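Local coordinates for metallophosphoesterase (Sphaerobacter thermophilus, PDB 3RQZ), which binds a pair of zinc ions and is probably a phosphatase, belonging to the YfcE family of metallophosphoesterases, at residues Leu23-Arg28 with Ala201-Phe206; Ser86-Met91 with Arg230-Pro235; Leu136-Phe141 with Ile157-Ala162. All coordinates share one frame; numbering follows the deposited sequence.

Interaction 1: residues Leu23-Arg28 with Ala201-Phe206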
ATOM      1  N   LEU A  23       8.405  -2.518   9.766  1.00 27.24           N
ATOM      2  CA  LEU A  23       9.373  -3.616   9.657  1.00 28.37           C
ATOM      3  C   LEU A  23       9.787  -4.151  11.036  1.00 29.78           C
ATOM      4  O   LEU A  23       9.861  -5.366  11.208  1.00 30.26           O
ATOM      5  CB  LEU A  23      10.588  -3.184   8.827  1.00 28.25           C
ATOM      6  CG  LEU A  23      10.240  -2.967   7.349  1.00 27.31           C
ATOM      7  CD1 LEU A  23      11.390  -2.373   6.547  1.00 28.17           C
ATOM      8  CD2 LEU A  23       9.738  -4.232   6.680  1.00 28.38           C
ATOM      9  N   SER A  24      10.032  -3.266  12.010  1.00 31.15           N
ATOM     10  CA  SER A  24      10.376  -3.725  13.364  1.00 33.16           C
ATOM     11  C   SER A  24       9.141  -4.353  14.009  1.00 33.00           C
ATOM     12  O   SER A  24       9.270  -5.364  14.682  1.00 34.30           O
ATOM     13  CB  SER A  24      10.946  -2.639  14.312  1.00 33.87           C
ATOM     14  OG  SER A  24      11.451  -1.492  13.638  1.00 38.02           O
ATOM     15  N   ASP A  25       7.962  -3.772  13.801  1.00 31.89           N
ATOM     16  CA  ASP A  25       6.733  -4.300  14.430  1.00 31.81           C
ATOM     17  C   ASP A  25       6.348  -5.703  13.929  1.00 31.64           C
ATOM     18  O   ASP A  25       5.885  -6.526  14.709  1.00 31.36           O
ATOM     19  CB  ASP A  25       5.540  -3.339  14.244  1.00 31.58           C
ATOM     20  CG  ASP A  25       4.445  -3.553  15.285  1.00 32.92           C
ATOM     21  OD1 ASP A  25       4.754  -3.418  16.500  1.00 34.35           O
ATOM     22  OD2 ASP A  25       3.285  -3.860  14.901  1.00 30.74           O
ATOM     23  N   ALA A  26       6.548  -5.961  12.638  1.00 31.06           N
ATOM     24  CA  ALA A  26       6.090  -7.199  11.991  1.00 31.26           C
ATOM     25  C   ALA A  26       6.718  -8.484  12.531  1.00 32.60           C
ATOM     26  O   ALA A  26       6.131  -9.560  12.392  1.00 33.22           O
ATOM     27  CB  ALA A  26       6.321  -7.125  10.512  1.00 29.33           C
ATOM     28  N   GLY A  27       7.925  -8.383  13.081  1.00 33.81           N
ATOM     29  CA  GLY A  27       8.605  -9.541  13.643  1.00 35.65           C
ATOM     30  C   GLY A  27       9.255 -10.397  12.581  1.00 36.22           C
ATOM     31  O   GLY A  27       9.645  -9.896  11.515  1.00 36.70           O
ATOM     32  N   ARG A  28       9.363 -11.689  12.876  1.00 37.22           N
ATOM     33  CA  ARG A  28       9.924 -12.684  11.970  1.00 37.65           C
ATOM     34  C   ARG A  28       8.958 -12.956  10.811  1.00 36.57           C
ATOM     35  O   ARG A  28       7.892 -13.564  10.986  1.00 36.21           O
ATOM     36  CB  ARG A  28      10.246 -13.970  12.759  1.00 39.67           C
ATOM     37  CG  ARG A  28      10.630 -15.196  11.913  1.00 42.98           C
ATOM     38  CD  ARG A  28      10.262 -16.542  12.609  1.00 48.02           C
ATOM     39  NE  ARG A  28       8.812 -16.841  12.620  1.00 52.48           N
ATOM     40  CZ  ARG A  28       8.134 -17.522  11.679  1.00 53.35           C
ATOM     41  NH1 ARG A  28       8.734 -18.009  10.585  1.00 53.90           N
ATOM     42  NH2 ARG A  28       6.829 -17.722  11.831  1.00 52.22           N
ATOM     43  N   ALA A 201       0.393   3.666  11.300  1.00 24.38           N
ATOM     44  CA  ALA A 201       0.709   2.841  10.143  1.00 23.63           C
ATOM     45  C   ALA A 201      -0.097   1.543  10.174  1.00 23.50           C
ATOM     46  O   ALA A 201      -0.442   1.003  11.254  1.00 24.67           O
ATOM     47  CB  ALA A 201       2.187   2.537  10.114  1.00 23.38           C
ATOM     48  N   SER A 202      -0.435   1.067   8.992  1.00 22.48           N
ATOM     49  CA  SER A 202      -1.286  -0.112   8.842  1.00 23.01           C
ATOM     50  C   SER A 202      -0.593  -1.160   7.984  1.00 22.54           C
ATOM     51  O   SER A 202       0.072  -0.840   6.977  1.00 23.28           O
ATOM     52  CB  SER A 202      -2.633   0.294   8.212  1.00 22.87           C
ATOM     53  OG  SER A 202      -3.534  -0.802   8.176  1.00 23.69           O
ATOM     54  N   TYR A 203      -0.734  -2.424   8.378  1.00 22.01           N
ATOM     55  CA  TYR A 203      -0.238  -3.512   7.545  1.00 21.95           C
ATOM     56  C   TYR A 203      -0.995  -4.781   7.895  1.00 22.32           C
ATOM     57  O   TYR A 203      -1.768  -4.780   8.871  1.00 22.86           O
ATOM     58  CB  TYR A 203       1.270  -3.722   7.756  1.00 22.10           C
ATOM     59  CG  TYR A 203       1.685  -4.205   9.154  1.00 23.60           C
ATOM     60  CD1 TYR A 203       1.922  -3.284  10.180  1.00 24.74           C
ATOM     61  CD2 TYR A 203       1.901  -5.566   9.420  1.00 23.15           C
ATOM     62  CE1 TYR A 203       2.361  -3.704  11.451  1.00 26.26           C
ATOM     63  CE2 TYR A 203       2.316  -6.004  10.675  1.00 25.05           C
ATOM     64  CZ  TYR A 203       2.551  -5.075  11.684  1.00 25.45           C
ATOM     65  OH  TYR A 203       2.977  -5.508  12.910  1.00 26.46           O
ATOM     66  N   ALA A 204      -0.799  -5.844   7.096  1.00 21.53           N
ATOM     67  CA  ALA A 204      -1.337  -7.159   7.445  1.00 23.00           C
ATOM     68  C   ALA A 204      -0.263  -8.230   7.470  1.00 22.75           C
ATOM     69  O   ALA A 204       0.818  -8.085   6.851  1.00 21.75           O
ATOM     70  CB  ALA A 204      -2.509  -7.572   6.504  1.00 22.35           C
ATOM     71  N   ILE A 205      -0.562  -9.291   8.217  1.00 23.75           N
ATOM     72  CA  ILE A 205       0.242 -10.502   8.216  1.00 24.38           C
ATOM     73  C   ILE A 205      -0.601 -11.649   7.688  1.00 25.53           C
ATOM     74  O   ILE A 205      -1.679 -11.966   8.241  1.00 26.08           O
ATOM     75  CB  ILE A 205       0.719 -10.870   9.642  1.00 25.00           C
ATOM     76  CG1 ILE A 205       1.626  -9.771  10.204  1.00 25.13           C
ATOM     77  CG2 ILE A 205       1.439 -12.217   9.628  1.00 24.66           C
ATOM     78  CD1 ILE A 205       2.988  -9.647   9.493  1.00 27.75           C
ATOM     79  N   PHE A 206      -0.097 -12.294   6.644  1.00 25.46           N
ATOM     80  CA  PHE A 206      -0.821 -13.376   5.964  1.00 25.94           C
ATOM     81  C   PHE A 206      -0.072 -14.663   6.265  1.00 26.41           C
ATOM     82  O   PHE A 206       1.155 -14.723   6.073  1.00 26.31           O
ATOM     83  CB  PHE A 206      -0.867 -13.061   4.462  1.00 25.17           C
ATOM     84  CG  PHE A 206      -1.519 -14.119   3.594  1.00 25.77           C
ATOM     85  CD1 PHE A 206      -2.609 -14.871   4.049  1.00 27.15           C
ATOM     86  CD2 PHE A 206      -1.047 -14.337   2.294  1.00 24.31           C
ATOM     87  CE1 PHE A 206      -3.210 -15.876   3.227  1.00 27.56           C
ATOM     88  CE2 PHE A 206      -1.634 -15.343   1.458  1.00 25.81           C
ATOM     89  CZ  PHE A 206      -2.733 -16.097   1.931  1.00 25.60           C
TER
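The ring of Y203 meets D25 and I205 at its edge: OD2 of D25 and the CD1 methyl of I205 both lie close to the ring plane, while A26 CA approaches obliquely. The D25 carboxylate is turned nearly square to the ring, the two planes 83° apart. The phenol donates its proton, Y203 OH to D25 OD2, in a short 2.6 Å hydrogen bond that reaches the oxygen on its anti side, 33° out of the carboxylate plane. With D25 CG anti to the backbone N (chi1 -158°), the carboxylate swings off the helix to meet the hydroxyl. Beside this polar grip the contact is apolar, with A26 CB set 4.2 Å from Y203 CE2 and 4.3 Å from I205 CD1. Where the helix gives out at G27, which has a positive phi, R5 NH2 bonds the carbonyls of A26 and R28. Through D25 and A26 on strand 201-207, and L23 and A26 on L7, helix 16-26 packs against the six-stranded sheet of the calcineurin-like phosphoesterase fold. Y203 also touches L7 and V22 and meets the ring of H216, and its strand 201-207 runs antiparallel between strands 6-9 and 212-218.

Interaction 2: residues Ser86-Met91 with Arg230-Pro235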
ATOM      1  N   SER A  86       4.262  16.591  -6.416  1.00 40.88           N
ATOM      2  CA  SER A  86       4.343  15.509  -7.404  1.00 38.71           C
ATOM      3  C   SER A  86       5.626  15.676  -8.198  1.00 37.47           C
ATOM      4  O   SER A  86       6.340  14.708  -8.436  1.00 36.58           O
ATOM      5  CB  SER A  86       3.129  15.531  -8.333  1.00 38.56           C
ATOM      6  OG  SER A  86       3.032  16.807  -8.952  1.00 38.19           O
ATOM      7  N   TYR A  87       5.930  16.921  -8.561  1.00 37.06           N
ATOM      8  CA  TYR A  87       7.137  17.219  -9.314  1.00 36.57           C
ATOM      9  C   TYR A  87       8.391  16.991  -8.468  1.00 34.73           C
ATOM     10  O   TYR A  87       9.381  16.448  -8.955  1.00 34.42           O
ATOM     11  CB  TYR A  87       7.113  18.646  -9.824  1.00 38.31           C
ATOM     12  CG  TYR A  87       8.369  19.008 -10.577  1.00 40.99           C
ATOM     13  CD1 TYR A  87       8.630  18.451 -11.830  1.00 43.97           C
ATOM     14  CD2 TYR A  87       9.310  19.864 -10.019  1.00 43.96           C
ATOM     15  CE1 TYR A  87       9.802  18.784 -12.541  1.00 47.24           C
ATOM     16  CE2 TYR A  87      10.480  20.214 -10.710  1.00 47.40           C
ATOM     17  CZ  TYR A  87      10.719  19.662 -11.973  1.00 48.11           C
ATOM     18  OH  TYR A  87      11.878  19.986 -12.663  1.00 51.54           O
ATOM     19  N   TRP A  88       8.347  17.429  -7.212  1.00 33.18           N
ATOM     20  CA  TRP A  88       9.473  17.258  -6.287  1.00 31.29           C
ATOM     21  C   TRP A  88       9.834  15.767  -6.182  1.00 30.21           C
ATOM     22  O   TRP A  88      11.000  15.405  -6.235  1.00 29.55           O
ATOM     23  CB  TRP A  88       9.109  17.781  -4.900  1.00 31.62           C
ATOM     24  CG  TRP A  88      10.199  17.582  -3.872  1.00 30.42           C
ATOM     25  CD1 TRP A  88      11.215  18.457  -3.585  1.00 32.04           C
ATOM     26  CD2 TRP A  88      10.379  16.456  -3.000  1.00 28.93           C
ATOM     27  NE1 TRP A  88      12.018  17.948  -2.589  1.00 30.20           N
ATOM     28  CE2 TRP A  88      11.525  16.724  -2.206  1.00 30.55           C
ATOM     29  CE3 TRP A  88       9.670  15.261  -2.788  1.00 27.93           C
ATOM     30  CZ2 TRP A  88      11.994  15.828  -1.236  1.00 29.22           C
ATOM     31  CZ3 TRP A  88      10.129  14.365  -1.810  1.00 28.64           C
ATOM     32  CH2 TRP A  88      11.282  14.662  -1.043  1.00 29.74           C
ATOM     33  N   THR A  89       8.832  14.911  -6.008  1.00 28.91           N
ATOM     34  CA  THR A  89       9.079  13.481  -5.888  1.00 28.64           C
ATOM     35  C   THR A  89       9.856  12.927  -7.112  1.00 29.36           C
ATOM     36  O   THR A  89      10.852  12.203  -6.937  1.00 29.37           O
ATOM     37  CB  THR A  89       7.777  12.666  -5.633  1.00 28.23           C
ATOM     38  OG1 THR A  89       7.204  13.065  -4.375  1.00 27.87           O
ATOM     39  CG2 THR A  89       8.073  11.119  -5.601  1.00 25.87           C
ATOM     40  N   THR A  90       9.385  13.275  -8.312  0.50 29.61           N
ATOM     41  CA  THR A  90       9.998  12.847  -9.559  0.50 30.34           C
ATOM     42  C   THR A  90      11.479  13.215  -9.579  0.50 31.08           C
ATOM     43  O   THR A  90      12.322  12.383  -9.913  0.50 31.10           O
ATOM     44  CB  THR A  90       9.298  13.494 -10.800  0.50 30.87           C
ATOM     45  OG1 THR A  90       7.877  13.437 -10.645  0.50 31.67           O
ATOM     46  CG2 THR A  90       9.690  12.769 -12.059  0.50 29.69           C
HETATM   47  N   MSE A  91      11.783  14.458  -9.195  1.00 31.57           N
HETATM   48  CA  MSE A  91      13.163  14.983  -9.165  1.00 33.68           C
HETATM   49  C   MSE A  91      14.080  14.292  -8.144  1.00 33.44           C
HETATM   50  O   MSE A  91      15.289  14.427  -8.227  1.00 34.45           O
HETATM   51  CB  MSE A  91      13.192  16.519  -8.959  1.00 34.49           C
HETATM   52  CG  MSE A  91      12.622  17.328 -10.125  1.00 40.72           C
HETATM   53 SE   MSE A  91      13.122  16.696 -11.924  0.75 49.67          SE
HETATM   54  CE  MSE A  91      14.973  17.294 -11.954  1.00 51.12           C
ATOM     55  N   ARG A 230       8.982  19.170   6.257  1.00 33.35           N
ATOM     56  CA  ARG A 230       9.173  20.612   6.370  1.00 34.68           C
ATOM     57  C   ARG A 230      10.567  21.026   5.908  1.00 35.70           C
ATOM     58  O   ARG A 230      10.731  22.091   5.305  1.00 35.18           O
ATOM     59  CB  ARG A 230       8.895  21.099   7.805  1.00 34.98           C
ATOM     60  CG  ARG A 230       7.427  20.877   8.237  1.00 34.13           C
ATOM     61  CD  ARG A 230       7.087  21.666   9.488  1.00 35.35           C
ATOM     62  NE  ARG A 230       5.643  21.620   9.730  1.00 36.17           N
ATOM     63  CZ  ARG A 230       5.050  20.926  10.699  1.00 35.79           C
ATOM     64  NH1 ARG A 230       3.735  20.960  10.785  1.00 36.32           N
ATOM     65  NH2 ARG A 230       5.748  20.200  11.581  1.00 35.28           N
ATOM     66  N   GLU A 231      11.559  20.178   6.188  1.00 36.29           N
ATOM     67  CA  GLU A 231      12.923  20.413   5.731  1.00 37.84           C
ATOM     68  C   GLU A 231      12.991  20.418   4.199  1.00 37.98           C
ATOM     69  O   GLU A 231      13.706  21.235   3.619  1.00 38.56           O
ATOM     70  CB  GLU A 231      13.882  19.355   6.303  1.00 38.34           C
ATOM     71  CG  GLU A 231      15.369  19.588   5.956  1.00 42.44           C
ATOM     72  CD  GLU A 231      15.849  21.007   6.275  1.00 46.95           C
ATOM     73  OE1 GLU A 231      15.736  21.441   7.447  1.00 47.89           O
ATOM     74  OE2 GLU A 231      16.352  21.696   5.353  1.00 51.33           O
ATOM     75  N   ALA A 232      12.238  19.524   3.555  1.00 37.55           N
ATOM     76  CA  ALA A 232      12.196  19.441   2.089  1.00 37.97           C
ATOM     77  C   ALA A 232      11.357  20.560   1.438  1.00 38.61           C
ATOM     78  O   ALA A 232      11.369  20.710   0.222  1.00 39.21           O
ATOM     79  CB  ALA A 232      11.695  18.044   1.626  1.00 37.72           C
ATOM     80  N   GLY A 233      10.630  21.317   2.254  1.00 38.51           N
ATOM     81  CA  GLY A 233       9.743  22.380   1.768  1.00 38.75           C
ATOM     82  C   GLY A 233       8.423  21.875   1.216  1.00 38.87           C
ATOM     83  O   GLY A 233       7.786  22.574   0.443  1.00 38.42           O
ATOM     84  N   LEU A 234       8.008  20.662   1.610  1.00 38.46           N
ATOM     85  CA  LEU A 234       6.715  20.085   1.180  1.00 38.66           C
ATOM     86  C   LEU A 234       5.501  20.823   1.758  1.00 39.15           C
ATOM     87  O   LEU A 234       5.575  21.345   2.862  1.00 40.15           O
ATOM     88  CB  LEU A 234       6.644  18.571   1.509  1.00 38.15           C
ATOM     89  CG  LEU A 234       7.554  17.716   0.617  1.00 37.47           C
ATOM     90  CD1 LEU A 234       7.728  16.299   1.163  1.00 35.99           C
ATOM     91  CD2 LEU A 234       7.030  17.686  -0.826  1.00 40.47           C
ATOM     92  N   PRO A 235       4.384  20.888   1.010  1.00 39.44           N
ATOM     93  CA  PRO A 235       3.247  21.740   1.452  1.00 39.72           C
ATOM     94  C   PRO A 235       2.675  21.339   2.821  1.00 39.35           C
ATOM     95  O   PRO A 235       2.560  20.154   3.130  1.00 38.08           O
ATOM     96  CB  PRO A 235       2.195  21.520   0.356  1.00 39.70           C
ATOM     97  CG  PRO A 235       2.598  20.264  -0.321  1.00 40.11           C
ATOM     98  CD  PRO A 235       4.102  20.244  -0.278  1.00 39.37           C
TER
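The indole of W88 takes two apolar partners from the chain that leaves helix 222-232, where that helix closes in a Schellman motif at G233. L234 lays its CD2 methyl over one face of the indole, 3.9 Å above the plane and offset toward the rim, nearest to W88 CE3 at 4.1 Å. A232 comes in obliquely at the benzo ring, its CB 3.6 Å from W88 CZ2. No hydrogen bond links the two segments, so the fit rests on carbon surfaces meeting.

The torsions set this up. W88 carries its CG anti to the backbone N (chi1 177°), which sends the indole out from helix 85-92 toward residues 232-234, and the L234 side chain crosses it at about a right angle. Cutting W88 back to an alanine is likely to take the ring face from under L234 CD2 and the CZ2 neighbour from A232 CB, opening a gap between helix 85-92 and the C-terminal end of helix 222-232 with the loop after it.

Further out, the Schellman turn fixes where the two partners stand. G233, with its positive phi, ends helix 222-232 and swings the chain round, so that A232 in the last turn and L234 just beyond it can both face the indole. P235 then sits at the N-cap of helix 236-244, and R230 bridges to E236 in that helix through a salt bridge, tying the two helices together across the turn. L234 also touches A85 in helix 85-92, the residue whose carbonyl oxygen accepts a hydrogen bond from T89 OG1. That same hydroxyl oxygen, T89 OG1, lies in the plane of the W88 indole, at its edge.

Interaction 3: residues Leu136-Phe141 with Ile157-Ala162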
ATOM      1  N   LEU A 136     -18.341  -6.054  -8.490  1.00 30.38           N
ATOM      2  CA  LEU A 136     -17.898  -5.993  -9.882  1.00 30.54           C
ATOM      3  C   LEU A 136     -16.488  -6.590 -10.055  1.00 29.40           C
ATOM      4  O   LEU A 136     -16.068  -6.910 -11.167  1.00 29.92           O
ATOM      5  CB  LEU A 136     -17.979  -4.536 -10.395  1.00 30.96           C
ATOM      6  CG  LEU A 136     -19.397  -3.951 -10.579  1.00 32.29           C
ATOM      7  CD1 LEU A 136     -19.412  -2.412 -10.523  1.00 33.77           C
ATOM      8  CD2 LEU A 136     -20.109  -4.455 -11.858  1.00 35.38           C
ATOM      9  N   ASN A 137     -15.770  -6.750  -8.947  1.00 27.66           N
ATOM     10  CA  ASN A 137     -14.360  -7.159  -8.985  1.00 26.82           C
ATOM     11  C   ASN A 137     -14.085  -8.625  -8.713  1.00 26.93           C
ATOM     12  O   ASN A 137     -13.048  -9.158  -9.141  1.00 26.97           O
ATOM     13  CB  ASN A 137     -13.502  -6.241  -8.098  1.00 25.64           C
ATOM     14  CG  ASN A 137     -12.984  -5.051  -8.856  1.00 25.34           C
ATOM     15  OD1 ASN A 137     -12.069  -5.186  -9.662  1.00 24.05           O
ATOM     16  ND2 ASN A 137     -13.558  -3.874  -8.611  1.00 26.73           N
ATOM     17  N   PHE A 138     -15.020  -9.286  -8.042  1.00 26.86           N
ATOM     18  CA  PHE A 138     -14.915 -10.734  -7.810  1.00 28.11           C
ATOM     19  C   PHE A 138     -14.846 -11.579  -9.081  1.00 28.88           C
ATOM     20  O   PHE A 138     -14.044 -12.498  -9.134  1.00 29.91           O
ATOM     21  CB  PHE A 138     -15.984 -11.237  -6.832  1.00 27.27           C
ATOM     22  CG  PHE A 138     -15.601 -11.039  -5.387  1.00 27.74           C
ATOM     23  CD1 PHE A 138     -14.698 -11.908  -4.771  1.00 27.36           C
ATOM     24  CD2 PHE A 138     -16.135  -9.971  -4.636  1.00 26.41           C
ATOM     25  CE1 PHE A 138     -14.305 -11.718  -3.429  1.00 26.40           C
ATOM     26  CE2 PHE A 138     -15.758  -9.795  -3.301  1.00 26.55           C
ATOM     27  CZ  PHE A 138     -14.845 -10.679  -2.693  1.00 25.09           C
ATOM     28  N   PRO A 139     -15.632 -11.237 -10.128  1.00 30.16           N
ATOM     29  CA  PRO A 139     -15.448 -11.934 -11.418  1.00 29.91           C
ATOM     30  C   PRO A 139     -14.138 -11.598 -12.139  1.00 29.75           C
ATOM     31  O   PRO A 139     -13.737 -12.341 -13.048  1.00 29.55           O
ATOM     32  CB  PRO A 139     -16.651 -11.469 -12.262  1.00 30.55           C
ATOM     33  CG  PRO A 139     -17.656 -10.902 -11.264  1.00 31.65           C
ATOM     34  CD  PRO A 139     -16.782 -10.313 -10.162  1.00 30.47           C
ATOM     35  N   ALA A 140     -13.480 -10.511 -11.726  1.00 29.44           N
ATOM     36  CA  ALA A 140     -12.248 -10.023 -12.363  1.00 29.57           C
ATOM     37  C   ALA A 140     -10.933 -10.703 -11.891  1.00 29.74           C
ATOM     38  O   ALA A 140      -9.859 -10.421 -12.418  1.00 30.14           O
ATOM     39  CB  ALA A 140     -12.140  -8.474 -12.246  1.00 29.23           C
ATOM     40  N   PHE A 141     -11.014 -11.578 -10.891  1.00 29.53           N
ATOM     41  CA  PHE A 141      -9.882 -12.420 -10.531  1.00 29.60           C
ATOM     42  C   PHE A 141     -10.403 -13.827 -10.305  1.00 30.11           C
ATOM     43  O   PHE A 141     -11.583 -14.000  -9.991  1.00 30.63           O
ATOM     44  CB  PHE A 141      -9.094 -11.873  -9.323  1.00 29.41           C
ATOM     45  CG  PHE A 141      -9.823 -11.965  -8.004  1.00 28.28           C
ATOM     46  CD1 PHE A 141     -10.782 -11.015  -7.646  1.00 26.26           C
ATOM     47  CD2 PHE A 141      -9.538 -13.009  -7.117  1.00 27.86           C
ATOM     48  CE1 PHE A 141     -11.446 -11.082  -6.393  1.00 26.01           C
ATOM     49  CE2 PHE A 141     -10.189 -13.103  -5.875  1.00 26.54           C
ATOM     50  CZ  PHE A 141     -11.163 -12.140  -5.509  1.00 27.17           C
ATOM     51  N   ILE A 157     -13.700  -7.989   2.522  1.00 27.40           N
ATOM     52  CA  ILE A 157     -15.087  -8.373   2.190  1.00 28.32           C
ATOM     53  C   ILE A 157     -15.065  -9.768   1.557  1.00 28.47           C
ATOM     54  O   ILE A 157     -14.176 -10.056   0.776  1.00 27.25           O
ATOM     55  CB  ILE A 157     -15.740  -7.326   1.247  1.00 28.31           C
ATOM     56  CG1 ILE A 157     -17.238  -7.595   1.076  1.00 29.84           C
ATOM     57  CG2 ILE A 157     -14.971  -7.243  -0.123  1.00 28.35           C
ATOM     58  CD1 ILE A 157     -18.001  -6.377   0.463  1.00 31.39           C
ATOM     59  N   ARG A 158     -16.004 -10.637   1.946  1.00 29.18           N
ATOM     60  CA  ARG A 158     -16.183 -11.930   1.269  1.00 30.29           C
ATOM     61  C   ARG A 158     -17.081 -11.805   0.018  1.00 30.45           C
ATOM     62  O   ARG A 158     -17.874 -10.872  -0.117  1.00 30.02           O
ATOM     63  CB  ARG A 158     -16.697 -13.014   2.233  1.00 30.39           C
ATOM     64  CG  ARG A 158     -16.454 -14.441   1.729  1.00 34.51           C
ATOM     65  CD  ARG A 158     -16.554 -15.497   2.818  1.00 41.02           C
ATOM     66  NE  ARG A 158     -17.558 -15.141   3.806  1.00 44.73           N
ATOM     67  CZ  ARG A 158     -18.707 -15.778   3.976  1.00 49.95           C
ATOM     68  NH1 ARG A 158     -19.561 -15.351   4.905  1.00 52.13           N
ATOM     69  NH2 ARG A 158     -18.999 -16.855   3.238  1.00 53.28           N
ATOM     70  N   GLU A 159     -16.929 -12.747  -0.900  1.00 30.50           N
ATOM     71  CA  GLU A 159     -17.649 -12.704  -2.175  1.00 31.80           C
ATOM     72  C   GLU A 159     -19.170 -12.715  -1.992  1.00 32.68           C
ATOM     73  O   GLU A 159     -19.875 -11.913  -2.612  1.00 32.51           O
ATOM     74  CB  GLU A 159     -17.183 -13.853  -3.068  1.00 31.53           C
ATOM     75  CG  GLU A 159     -17.851 -13.927  -4.428  1.00 33.62           C
ATOM     76  CD  GLU A 159     -17.297 -15.055  -5.302  1.00 37.26           C
ATOM     77  OE1 GLU A 159     -16.993 -16.150  -4.767  1.00 40.48           O
ATOM     78  OE2 GLU A 159     -17.167 -14.860  -6.527  1.00 36.55           O
ATOM     79  N   ASP A 160     -19.677 -13.593  -1.132  1.00 33.39           N
ATOM     80  CA  ASP A 160     -21.126 -13.645  -0.916  1.00 34.61           C
ATOM     81  C   ASP A 160     -21.692 -12.348  -0.321  1.00 34.31           C
ATOM     82  O   ASP A 160     -22.797 -11.951  -0.670  1.00 34.10           O
ATOM     83  CB  ASP A 160     -21.545 -14.864  -0.082  1.00 36.19           C
ATOM     84  CG  ASP A 160     -20.924 -14.884   1.313  1.00 37.70           C
ATOM     85  OD1 ASP A 160     -20.070 -14.044   1.648  1.00 39.96           O
ATOM     86  OD2 ASP A 160     -21.302 -15.777   2.081  1.00 40.73           O
ATOM     87  N   GLU A 161     -20.924 -11.694   0.553  1.00 33.30           N
ATOM     88  CA  GLU A 161     -21.317 -10.419   1.145  1.00 33.18           C
ATOM     89  C   GLU A 161     -21.382  -9.365   0.049  1.00 32.81           C
ATOM     90  O   GLU A 161     -22.375  -8.644  -0.055  1.00 32.07           O
ATOM     91  CB  GLU A 161     -20.297  -9.940   2.208  1.00 33.06           C
ATOM     92  CG  GLU A 161     -20.311 -10.693   3.574  1.00 34.02           C
ATOM     93  CD  GLU A 161     -19.104 -10.331   4.463  1.00 35.29           C
ATOM     94  OE1 GLU A 161     -17.979 -10.077   3.946  1.00 33.22           O
ATOM     95  OE2 GLU A 161     -19.276 -10.298   5.702  1.00 39.59           O
ATOM     96  N   ALA A 162     -20.311  -9.273  -0.757  1.00 32.63           N
ATOM     97  CA  ALA A 162     -20.249  -8.284  -1.822  1.00 33.66           C
ATOM     98  C   ALA A 162     -21.441  -8.468  -2.755  1.00 34.86           C
ATOM     99  O   ALA A 162     -22.080  -7.496  -3.140  1.00 34.65           O
ATOM    100  CB  ALA A 162     -18.917  -8.389  -2.612  1.00 33.46           C
TER
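F138 lays the face of its ring over the backbone of E159. E159 CA stands 3.6 Å from the ring centroid and only 14° off the normal, a CH-pi contact over the centre of the ring. E159 CB continues along the same ring, 3.6 Å from F138 CD1, and with CG anti to the backbone N (chi1 -180°) the extended chain runs on past F138 CG. The carboxylate finds its charge partner further on, where E159 OE2 forms a salt bridge to R183, whose guanidinium also bonds the carbonyl of F138 and makes a cation-pi contact with F141. At the ring edge, I157 O lies in the ring plane, 3.6 Å from F138 CZ, and A162 CB comes obliquely to F138 CE2 at 3.5 Å. F138 thus plugs the junction where strand 154-158, an outermost strand of the five-stranded sheet in this calcineurin-like fold, turns straight into helix 159-163. R158 is the N-cap of that helix, and its backbone N gives a nearly straight bond (169°) to E161 OE1 at 2.9 Å, the half of a capping box in which the N3 side chain reaches back. The other carboxyl oxygen, E161 OE2, takes a hydrogen bond from H169. R158 also closes a salt bridge within the turn, from its NH2 to D160 OD2 at 2.8 Å, with D160 OD1 over one face of the guanidinium.

Overall arrangement
Interactions 1 and 3 are buried, interaction 2 only partly so. They share no helix or strand: interaction 1 packs a helix on the six-stranded sheet, interaction 3 sets the chain after helix 131-137 against the junction of strand 154-158 and helix 159-163, and interaction 2 joins helix 85-92 to the C-terminal end of helix 222-232 and the loop after it. Interactions 2 and 3 fall on opposite sides of the chain's centre, while interactions 1 and 3 come within about 11 Å at their nearest atoms. The chemistry differs accordingly: a tyrosine-to-carboxylate hydrogen bond alongside apolar contacts in interaction 1, purely apolar contact around an indole in interaction 2, and a ring over backbone beside a glutamate paired with R183 in interaction 3.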